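Local coordinates for protein AxyAgu115A (Amphibacillus xylanus NBRC 15112, PDB 6NPS) that probably hydrolyses alpha-linked glucuronic acid side groups from arabinoglucuronoxylan as a family GH115 alpha-glucuronidase of hemicellulose breakdown, at residues W218-D224 / Y253-Y259; A244-C250 / I298-G304. The protein carries 3 engineered substitutions. Residue numbers count along the deposited sequence, not the author numbering.

Contact 1 of 2, residues W218-D224 / Y253-Y259; sequences WSARFND and YGEEYKY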
ATOM      1  N   TRP A 218       9.842 -36.253 -14.345  1.00 47.06           N
ATOM      2  CA  TRP A 218       8.580 -35.841 -13.730  1.00 53.94           C
ATOM      3  C   TRP A 218       7.389 -36.597 -14.309  1.00 57.17           C
ATOM      4  O   TRP A 218       6.594 -37.178 -13.556  1.00 63.99           O
ATOM      5  CB  TRP A 218       8.370 -34.328 -13.844  1.00 63.89           C
ATOM      6  CG  TRP A 218       8.967 -33.633 -12.663  1.00 84.61           C
ATOM      7  CD1 TRP A 218       9.744 -34.203 -11.694  1.00 91.13           C
ATOM      8  CD2 TRP A 218       8.845 -32.248 -12.314  1.00 99.26           C
ATOM      9  NE1 TRP A 218      10.125 -33.263 -10.772  1.00 97.34           N
ATOM     10  CE2 TRP A 218       9.585 -32.054 -11.122  1.00102.22           C
ATOM     11  CE3 TRP A 218       8.185 -31.151 -12.888  1.00101.40           C
ATOM     12  CZ2 TRP A 218       9.680 -30.809 -10.497  1.00104.24           C
ATOM     13  CZ3 TRP A 218       8.285 -29.918 -12.266  1.00102.64           C
ATOM     14  CH2 TRP A 218       9.028 -29.758 -11.085  1.00104.61           C
ATOM     15  N   SER A 219       7.206 -36.555 -15.630  1.00 54.33           N
ATOM     16  CA  SER A 219       6.158 -37.324 -16.307  1.00 59.53           C
ATOM     17  C   SER A 219       6.772 -38.180 -17.412  1.00 62.96           C
ATOM     18  O   SER A 219       6.272 -38.261 -18.548  1.00 66.78           O
ATOM     19  CB  SER A 219       5.070 -36.416 -16.870  1.00 71.87           C
ATOM     20  OG  SER A 219       5.423 -35.988 -18.173  1.00 80.24           O
ATOM     21  N   ALA A 220       7.902 -38.789 -17.087  1.00 51.64           N
ATOM     22  CA  ALA A 220       8.685 -39.561 -18.031  1.00 47.23           C
ATOM     23  C   ALA A 220       9.323 -40.704 -17.267  1.00 43.53           C
ATOM     24  O   ALA A 220       9.576 -40.595 -16.062  1.00 43.57           O
ATOM     25  CB  ALA A 220       9.771 -38.706 -18.700  1.00 48.35           C
ATOM     26  N   ARG A 221       9.604 -41.792 -17.978  1.00 41.22           N
ATOM     27  CA  ARG A 221      10.328 -42.930 -17.418  1.00 36.20           C
ATOM     28  C   ARG A 221      11.425 -43.258 -18.419  1.00 36.54           C
ATOM     29  O   ARG A 221      11.148 -43.862 -19.465  1.00 36.00           O
ATOM     30  CB  ARG A 221       9.404 -44.133 -17.205  1.00 40.74           C
ATOM     31  CG  ARG A 221       8.445 -43.942 -16.055  1.00 39.11           C
ATOM     32  CD  ARG A 221       7.436 -45.087 -16.002  1.00 43.52           C
ATOM     33  NE  ARG A 221       6.555 -45.105 -17.167  1.00 49.32           N
ATOM     34  CZ  ARG A 221       5.911 -46.185 -17.616  1.00 52.22           C
ATOM     35  NH1 ARG A 221       6.026 -47.349 -16.988  1.00 51.57           N
ATOM     36  NH2 ARG A 221       5.140 -46.106 -18.690  1.00 57.13           N
ATOM     37  N   PHE A 222      12.646 -42.860 -18.076  1.00 31.48           N
ATOM     38  CA  PHE A 222      13.755 -42.973 -18.999  1.00 31.27           C
ATOM     39  C   PHE A 222      13.950 -44.426 -19.409  1.00 35.71           C
ATOM     40  O   PHE A 222      14.209 -44.703 -20.584  1.00 38.33           O
ATOM     41  CB  PHE A 222      14.999 -42.404 -18.350  1.00 29.46           C
ATOM     42  CG  PHE A 222      16.230 -42.432 -19.232  1.00 31.36           C
ATOM     43  CD1 PHE A 222      16.453 -41.451 -20.189  1.00 30.93           C
ATOM     44  CD2 PHE A 222      17.165 -43.468 -19.094  1.00 32.42           C
ATOM     45  CE1 PHE A 222      17.654 -41.480 -20.963  1.00 34.04           C
ATOM     46  CE2 PHE A 222      18.304 -43.532 -19.882  1.00 31.46           C
ATOM     47  CZ  PHE A 222      18.567 -42.513 -20.799  1.00 31.87           C
ATOM     48  N   ASN A 223      13.763 -45.368 -18.469  1.00 33.07           N
ATOM     49  CA  ASN A 223      13.987 -46.804 -18.776  1.00 35.42           C
ATOM     50  C   ASN A 223      12.899 -47.432 -19.628  1.00 38.21           C
ATOM     51  O   ASN A 223      13.081 -48.567 -20.080  1.00 38.89           O
ATOM     52  CB  ASN A 223      14.110 -47.633 -17.501  1.00 36.83           C
ATOM     53  CG  ASN A 223      15.342 -47.260 -16.699  1.00 41.99           C
ATOM     54  OD1 ASN A 223      16.386 -46.918 -17.270  1.00 41.86           O
ATOM     55  ND2 ASN A 223      15.221 -47.277 -15.364  1.00 41.85           N
ATOM     56  N   ASP A 224      11.785 -46.723 -19.865  1.00 43.17           N
ATOM     57  CA  ASP A 224      10.610 -47.280 -20.517  1.00 43.18           C
ATOM     58  C   ASP A 224      10.127 -46.507 -21.738  1.00 42.79           C
ATOM     59  O   ASP A 224       9.255 -47.022 -22.447  1.00 42.48           O
ATOM     60  CB  ASP A 224       9.440 -47.356 -19.522  1.00 45.81           C
ATOM     61  CG  ASP A 224       9.774 -48.177 -18.275  1.00 56.23           C
ATOM     62  OD1 ASP A 224       9.719 -49.433 -18.349  1.00 61.34           O
ATOM     63  OD2 ASP A 224      10.083 -47.573 -17.221  1.00 55.05           O
ATOM     64  N   TYR A 253      13.563 -44.984 -11.802  1.00 35.39           N
ATOM     65  CA  TYR A 253      13.215 -43.558 -11.826  1.00 37.90           C
ATOM     66  C   TYR A 253      11.872 -43.318 -11.144  1.00 40.07           C
ATOM     67  O   TYR A 253      11.077 -44.239 -10.963  1.00 39.29           O
ATOM     68  CB  TYR A 253      13.201 -43.025 -13.254  1.00 41.14           C
ATOM     69  CG  TYR A 253      14.626 -43.001 -13.786  1.00 42.28           C
ATOM     70  CD1 TYR A 253      15.495 -41.963 -13.442  1.00 39.78           C
ATOM     71  CD2 TYR A 253      15.117 -44.067 -14.556  1.00 35.21           C
ATOM     72  CE1 TYR A 253      16.815 -41.963 -13.881  1.00 38.59           C
ATOM     73  CE2 TYR A 253      16.419 -44.062 -15.000  1.00 41.59           C
ATOM     74  CZ  TYR A 253      17.262 -42.996 -14.663  1.00 39.37           C
ATOM     75  OH  TYR A 253      18.573 -42.987 -15.086  1.00 41.50           O
ATOM     76  N   GLY A 254      11.605 -42.038 -10.833  1.00 42.07           N
ATOM     77  CA  GLY A 254      10.590 -41.693  -9.853  1.00 40.38           C
ATOM     78  C   GLY A 254       9.178 -42.099 -10.226  1.00 44.13           C
ATOM     79  O   GLY A 254       8.333 -42.282  -9.342  1.00 53.00           O
ATOM     80  N   GLU A 255       8.881 -42.237 -11.518  1.00 38.92           N
ATOM     81  CA  GLU A 255       7.516 -42.592 -11.907  1.00 41.84           C
ATOM     82  C   GLU A 255       7.296 -44.108 -12.049  1.00 43.02           C
ATOM     83  O   GLU A 255       6.139 -44.543 -12.208  1.00 47.06           O
ATOM     84  CB  GLU A 255       7.147 -41.898 -13.223  1.00 48.61           C
ATOM     85  CG  GLU A 255       7.036 -40.374 -13.118  1.00 63.19           C
ATOM     86  CD  GLU A 255       5.737 -39.923 -12.465  1.00 75.75           C
ATOM     87  OE1 GLU A 255       5.684 -39.790 -11.217  1.00 76.70           O
ATOM     88  OE2 GLU A 255       4.762 -39.706 -13.214  1.00 84.04           O
ATOM     89  N   GLU A 256       8.360 -44.923 -11.994  1.00 41.44           N
ATOM     90  CA  GLU A 256       8.197 -46.363 -12.221  1.00 40.18           C
ATOM     91  C   GLU A 256       7.241 -46.980 -11.214  1.00 38.40           C
ATOM     92  O   GLU A 256       6.348 -47.747 -11.591  1.00 45.98           O
ATOM     93  CB  GLU A 256       9.550 -47.080 -12.187  1.00 35.83           C
ATOM     94  CG  GLU A 256      10.460 -46.656 -13.361  1.00 37.51           C
ATOM     95  CD  GLU A 256      11.687 -47.560 -13.584  1.00 45.49           C
ATOM     96  OE1 GLU A 256      11.537 -48.810 -13.588  1.00 55.76           O
ATOM     97  OE2 GLU A 256      12.805 -46.998 -13.784  1.00 43.94           O
ATOM     98  N   TYR A 257       7.401 -46.647  -9.919  1.00 41.24           N
ATOM     99  CA  TYR A 257       6.631 -47.345  -8.888  1.00 40.91           C
ATOM    100  C   TYR A 257       5.140 -47.096  -9.044  1.00 46.71           C
ATOM    101  O   TYR A 257       4.317 -47.982  -8.750  1.00 47.16           O
ATOM    102  CB  TYR A 257       7.107 -46.939  -7.486  1.00 41.21           C
ATOM    103  CG  TYR A 257       6.501 -47.808  -6.370  1.00 41.41           C
ATOM    104  CD1 TYR A 257       5.736 -47.246  -5.368  1.00 42.92           C
ATOM    105  CD2 TYR A 257       6.733 -49.177  -6.320  1.00 44.10           C
ATOM    106  CE1 TYR A 257       5.194 -48.012  -4.350  1.00 47.85           C
ATOM    107  CE2 TYR A 257       6.177 -49.975  -5.301  1.00 45.19           C
ATOM    108  CZ  TYR A 257       5.407 -49.386  -4.319  1.00 47.08           C
ATOM    109  OH  TYR A 257       4.852 -50.145  -3.303  1.00 45.64           O
ATOM    110  N   LYS A 258       4.774 -45.922  -9.545  1.00 44.24           N
ATOM    111  CA  LYS A 258       3.366 -45.594  -9.722  1.00 47.66           C
ATOM    112  C   LYS A 258       2.640 -46.608 -10.606  1.00 46.26           C
ATOM    113  O   LYS A 258       1.458 -46.875 -10.382  1.00 45.77           O
ATOM    114  CB  LYS A 258       3.228 -44.183 -10.301  1.00 52.01           C
ATOM    115  CG  LYS A 258       1.835 -43.632 -10.188  1.00 64.09           C
ATOM    116  CD  LYS A 258       1.635 -42.351 -10.992  1.00 76.03           C
ATOM    117  CE  LYS A 258       2.504 -42.304 -12.242  1.00 82.45           C
ATOM    118  NZ  LYS A 258       2.164 -41.122 -13.087  1.00 90.16           N
ATOM    119  N   TYR A 259       3.312 -47.168 -11.613  1.00 46.84           N
ATOM    120  CA  TYR A 259       2.676 -48.101 -12.548  1.00 53.38           C
ATOM    121  C   TYR A 259       2.800 -49.556 -12.120  1.00 55.66           C
ATOM    122  O   TYR A 259       2.060 -50.400 -12.631  1.00 58.40           O
ATOM    123  CB  TYR A 259       3.299 -47.978 -13.949  1.00 58.24           C
ATOM    124  CG  TYR A 259       3.154 -46.620 -14.615  1.00 66.19           C
ATOM    125  CD1 TYR A 259       2.123 -46.370 -15.522  1.00 70.54           C
ATOM    126  CD2 TYR A 259       4.052 -45.592 -14.345  1.00 64.25           C
ATOM    127  CE1 TYR A 259       1.992 -45.134 -16.136  1.00 72.28           C
ATOM    128  CE2 TYR A 259       3.922 -44.346 -14.950  1.00 66.51           C
ATOM    129  CZ  TYR A 259       2.896 -44.125 -15.847  1.00 70.62           C
ATOM    130  OH  TYR A 259       2.756 -42.894 -16.454  1.00 71.06           O
TER
HETATM  131  O   HOH W   1      10.436 -41.039 -13.678  1.00 45.18           O
HETATM  132  O   HOH W   2       6.916 -48.448 -14.372  1.00 47.98           O
HETATM  133  O   HOH W   3      12.130 -45.625 -16.142  1.00 41.75           O
HETATM  134  O   HOH W   4       9.184 -49.441 -15.288  1.00 49.38           O
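The guanidinium of Arg-221 lies flat on the ring of Tyr-259, centres 3.8 Å apart and planes at 16°, a cation-pi stack with Arg-221 CZ 3.8 Å from the ring centroid. Apolar contacts continue inward: Arg-221 CG packs on Glu-255 CB (3.7 Å), and Phe-222 CB sits over the face of Tyr-253 in a CH-pi contact, 4.3 Å from the centroid. The direct hydrogen bond across the contact runs from Asn-223 ND2 to Glu-256 OE2 (2.9 Å); the same oxygen accepts a hydrogen bond from Tyr-253 N (2.9 Å), so Glu-256 reaches back over its own turn while holding the facing loop. Water bridges other polar groups. One molecule links Ala-220 O to Glu-255 N, another Arg-221 NH1 to Glu-256 O, and two more bridge the carboxylates of Asp-224 and Glu-256, one of them also accepting from Asn-223 N and reaching Glu-256 only weakly. These like charges also have salt-bridge partners, Arg-290 for Asp-224 and Arg-252 for Glu-256. The contact joins the loops after strands 212-214 and 241-242 of the TIM-type barrel, the second leading into helix 256-260; helix 277-291 borders Asn-223 and Glu-256, while helix 230-238 and strand 241-242 pack against Phe-222.

Contact 2 of 2, residues A244-C250 / I298-G304; sequences ASHHEPC and ITIGMRG
Segment 244-250 is irregular, with a type I beta turn from Ser-245 to Glu-248 closed by Glu-248 N to Ser-245 O (2.9 Å); segment 298-304 begins as strand 298-300 and runs on as an extended loop through Gly-301 (phi 99°, psi -169°). Residues 247-250 run opposite to 298-303: CA atoms pair His-247 with Arg-303 (4.8 Å), Pro-249 with Thr-299 (4.6 Å) and Cys-250 with Ile-298 (5.6 Å). Cys-250 N donates to Thr-299 O (3.0 Å), which Pro-249 CA also approaches (3.2 Å). Thr-299, chi1 m, donates from OG1 to Ala-244 O (2.9 Å), and a water joins Glu-248 O to Thr-299 N. Pro-249 CG rests 3.3 Å from Gly-301 O. His-247, chi1 p, places CB 3.7 Å from Arg-303 CB; Glu-355 and Asp-307 hold the Arg-303 guanidinium. His-246 stacks on Tyr-353, and His-246 NE2 hydrogen-bonds a glycerol, probably from the crystallisation liquor. The loop after outermost strand 241-242 thus meets the other outermost strand, 298-300, where the TIM-type barrel closes; loops at this end commonly line the pocket.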
ATOM      1  N   ALA A 244      20.718 -41.050 -11.322  1.00 34.99           N
ATOM      2  CA  ALA A 244      19.369 -40.779 -10.881  1.00 37.77           C
ATOM      3  C   ALA A 244      19.425 -39.851  -9.691  1.00 36.82           C
ATOM      4  O   ALA A 244      20.406 -39.827  -8.937  1.00 37.39           O
ATOM      5  CB  ALA A 244      18.625 -42.097 -10.515  1.00 37.49           C
ATOM      6  N   SER A 245      18.346 -39.095  -9.506  1.00 38.53           N
ATOM      7  CA  SER A 245      18.338 -38.112  -8.452  1.00 44.53           C
ATOM      8  C   SER A 245      18.274 -38.795  -7.090  1.00 46.88           C
ATOM      9  O   SER A 245      18.116 -40.016  -6.959  1.00 41.17           O
ATOM     10  CB  SER A 245      17.182 -37.134  -8.641  1.00 45.49           C
ATOM     11  OG  SER A 245      15.953 -37.724  -8.226  1.00 46.95           O
ATOM     12  N   HIS A 246      18.343 -37.932  -6.075  1.00 50.77           N
ATOM     13  CA  HIS A 246      18.441 -38.294  -4.668  1.00 50.54           C
ATOM     14  C   HIS A 246      17.334 -39.221  -4.194  1.00 50.08           C
ATOM     15  O   HIS A 246      17.531 -39.933  -3.204  1.00 57.97           O
ATOM     16  CB  HIS A 246      18.420 -37.004  -3.838  1.00 56.92           C
ATOM     17  CG  HIS A 246      17.576 -35.922  -4.439  1.00 60.78           C
ATOM     18  ND1 HIS A 246      16.224 -35.810  -4.184  1.00 61.10           N
ATOM     19  CD2 HIS A 246      17.885 -34.908  -5.290  1.00 60.39           C
ATOM     20  CE1 HIS A 246      15.736 -34.775  -4.845  1.00 62.55           C
ATOM     21  NE2 HIS A 246      16.724 -34.203  -5.516  1.00 61.17           N
ATOM     22  N   HIS A 247      16.197 -39.198  -4.861  1.00 48.15           N
ATOM     23  CA  HIS A 247      15.082 -40.042  -4.503  1.00 49.36           C
ATOM     24  C   HIS A 247      14.760 -41.131  -5.484  1.00 48.26           C
ATOM     25  O   HIS A 247      13.650 -41.537  -5.555  1.00 49.22           O
ATOM     26  CB  HIS A 247      13.831 -39.241  -4.216  1.00 66.15           C
ATOM     27  CG  HIS A 247      13.305 -38.474  -5.372  1.00 77.81           C
ATOM     28  ND1 HIS A 247      12.203 -38.872  -6.083  1.00 79.91           N
ATOM     29  CD2 HIS A 247      13.672 -37.291  -5.894  1.00 80.16           C
ATOM     30  CE1 HIS A 247      11.942 -37.993  -7.025  1.00 80.60           C
ATOM     31  NE2 HIS A 247      12.817 -37.016  -6.926  1.00 81.24           N
ATOM     32  N   GLU A 248      15.717 -41.566  -6.274  1.00 44.91           N
ATOM     33  CA  GLU A 248      15.489 -42.614  -7.266  1.00 42.17           C
ATOM     34  C   GLU A 248      16.533 -43.715  -7.118  1.00 41.48           C
ATOM     35  O   GLU A 248      17.333 -43.941  -8.031  1.00 44.10           O
ATOM     36  CB  GLU A 248      15.488 -42.022  -8.676  1.00 40.80           C
ATOM     37  CG  GLU A 248      14.328 -40.978  -8.913  1.00 47.07           C
ATOM     38  CD  GLU A 248      14.500 -40.210 -10.231  1.00 54.82           C
ATOM     39  OE1 GLU A 248      15.547 -39.550 -10.416  1.00 54.48           O
ATOM     40  OE2 GLU A 248      13.599 -40.271 -11.096  1.00 56.93           O
ATOM     41  N   PRO A 249      16.521 -44.456  -6.005  1.00 40.70           N
ATOM     42  CA  PRO A 249      17.538 -45.492  -5.794  1.00 38.13           C
ATOM     43  C   PRO A 249      17.349 -46.760  -6.629  1.00 40.67           C
ATOM     44  O   PRO A 249      16.256 -47.100  -7.095  1.00 42.35           O
ATOM     45  CB  PRO A 249      17.406 -45.820  -4.306  1.00 43.24           C
ATOM     46  CG  PRO A 249      15.966 -45.441  -3.949  1.00 42.56           C
ATOM     47  CD  PRO A 249      15.664 -44.259  -4.802  1.00 42.36           C
ATOM     48  N   CYS A 250      18.485 -47.446  -6.825  1.00 36.93           N
ATOM     49  CA  CYS A 250      18.549 -48.796  -7.374  1.00 36.75           C
ATOM     50  C   CYS A 250      18.005 -48.850  -8.793  1.00 34.55           C
ATOM     51  O   CYS A 250      17.327 -49.809  -9.174  1.00 39.59           O
ATOM     52  CB  CYS A 250      17.781 -49.772  -6.486  1.00 36.75           C
ATOM     53  SG  CYS A 250      18.752 -50.140  -5.038  1.00 46.15           S
ATOM     54  N   ILE A 298      24.734 -46.173  -9.425  1.00 33.31           N
ATOM     55  CA  ILE A 298      23.547 -46.576  -8.679  1.00 29.98           C
ATOM     56  C   ILE A 298      23.360 -45.639  -7.498  1.00 33.70           C
ATOM     57  O   ILE A 298      24.254 -45.495  -6.650  1.00 39.25           O
ATOM     58  CB  ILE A 298      23.664 -48.023  -8.192  1.00 32.32           C
ATOM     59  CG1 ILE A 298      23.906 -48.970  -9.379  1.00 33.58           C
ATOM     60  CG2 ILE A 298      22.404 -48.402  -7.378  1.00 31.60           C
ATOM     61  CD1 ILE A 298      24.142 -50.439  -8.934  1.00 32.67           C
ATOM     62  N   THR A 299      22.197 -44.997  -7.426  1.00 35.76           N
ATOM     63  CA  THR A 299      21.902 -44.170  -6.266  1.00 36.10           C
ATOM     64  C   THR A 299      21.399 -45.071  -5.145  1.00 36.23           C
ATOM     65  O   THR A 299      20.650 -46.024  -5.381  1.00 39.22           O
ATOM     66  CB  THR A 299      20.888 -43.076  -6.626  1.00 41.58           C
ATOM     67  OG1 THR A 299      21.490 -42.157  -7.561  1.00 40.29           O
ATOM     68  CG2 THR A 299      20.466 -42.283  -5.373  1.00 44.65           C
ATOM     69  N   ILE A 300      21.866 -44.823  -3.922  1.00 39.93           N
ATOM     70  CA  ILE A 300      21.408 -45.603  -2.774  1.00 39.52           C
ATOM     71  C   ILE A 300      20.765 -44.637  -1.778  1.00 41.47           C
ATOM     72  O   ILE A 300      20.820 -43.419  -1.949  1.00 43.83           O
ATOM     73  CB  ILE A 300      22.540 -46.425  -2.129  1.00 41.71           C
ATOM     74  CG1 ILE A 300      23.684 -45.500  -1.679  1.00 40.43           C
ATOM     75  CG2 ILE A 300      23.066 -47.488  -3.132  1.00 38.68           C
ATOM     76  CD1 ILE A 300      24.645 -46.154  -0.663  1.00 39.92           C
ATOM     77  N   GLY A 301      20.141 -45.193  -0.743  1.00 41.54           N
ATOM     78  CA  GLY A 301      19.354 -44.390   0.171  1.00 49.95           C
ATOM     79  C   GLY A 301      17.869 -44.467  -0.157  1.00 51.63           C
ATOM     80  O   GLY A 301      17.440 -45.267  -0.989  1.00 46.67           O
ATOM     81  N   MET A 302      17.079 -43.583   0.485  1.00 51.89           N
ATOM     82  CA  MET A 302      15.645 -43.521   0.200  1.00 58.03           C
ATOM     83  C   MET A 302      14.944 -42.258   0.702  1.00 65.37           C
ATOM     84  O   MET A 302      14.765 -42.089   1.913  1.00 68.60           O
ATOM     85  CB  MET A 302      14.948 -44.738   0.802  1.00 60.43           C
ATOM     86  CG  MET A 302      13.609 -45.042   0.163  1.00 62.67           C
ATOM     87  SD  MET A 302      12.649 -46.156   1.209  1.00 62.49           S
ATOM     88  CE  MET A 302      11.059 -46.169   0.347  1.00 63.79           C
ATOM     89  N   ARG A 303      14.458 -41.445  -0.235  1.00 66.87           N
ATOM     90  CA  ARG A 303      13.708 -40.232   0.079  1.00 73.24           C
ATOM     91  C   ARG A 303      12.273 -40.413  -0.432  1.00 78.68           C
ATOM     92  O   ARG A 303      12.015 -41.303  -1.242  1.00 79.10           O
ATOM     93  CB  ARG A 303      14.355 -39.010  -0.571  1.00 66.17           C
ATOM     94  CG  ARG A 303      15.494 -38.408   0.236  1.00 67.57           C
ATOM     95  CD  ARG A 303      15.926 -37.067  -0.336  1.00 66.19           C
ATOM     96  NE  ARG A 303      15.064 -35.978   0.113  1.00 71.33           N
ATOM     97  CZ  ARG A 303      14.312 -35.238  -0.695  1.00 66.72           C
ATOM     98  NH1 ARG A 303      14.315 -35.469  -2.002  1.00 63.42           N
ATOM     99  NH2 ARG A 303      13.558 -34.267  -0.200  1.00 62.71           N
ATOM    100  N   GLY A 304      11.341 -39.582   0.034  1.00 83.18           N
ATOM    101  CA  GLY A 304       9.963 -39.694  -0.392  1.00 82.97           C
ATOM    102  C   GLY A 304       9.807 -39.431  -1.878  1.00 85.00           C
ATOM    103  O   GLY A 304      10.699 -38.913  -2.563  1.00 78.49           O
TER
HETATM  104  O   HOH W   5      23.362 -41.906  -9.798  1.00 36.21           O
HETATM  105  O   HOH W   6      20.594 -40.869  -2.121  1.00 40.20           O
HETATM  106  O   HOH W   7      19.680 -45.268  -9.106  1.00 35.11           O

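From the N terminus, the chain leaves strand 212-214 through loop 218-224, passes helix 230-238 and strand 241-242, and enters 244-250. Contact 1 closes only when 253-259 returns to the first loop; contact 2 closes after helix 277-291, when strand 298-300 leads into 301-304. The two closures therefore cross rather than nest, since 244-250 lies within the span of contact 1 while its partner lies beyond it. Their centres are 13 Å apart and they touch directly: Glu-248 OE2 is 2.7 Å from Gly-254 N, a probable hydrogen bond, and Tyr-253 CE1 packs 3.8 Å from Ala-244 CB. Together they tie the loops after strands 212-214 and 241-242 to each other and to strand 298-300 with its following loop.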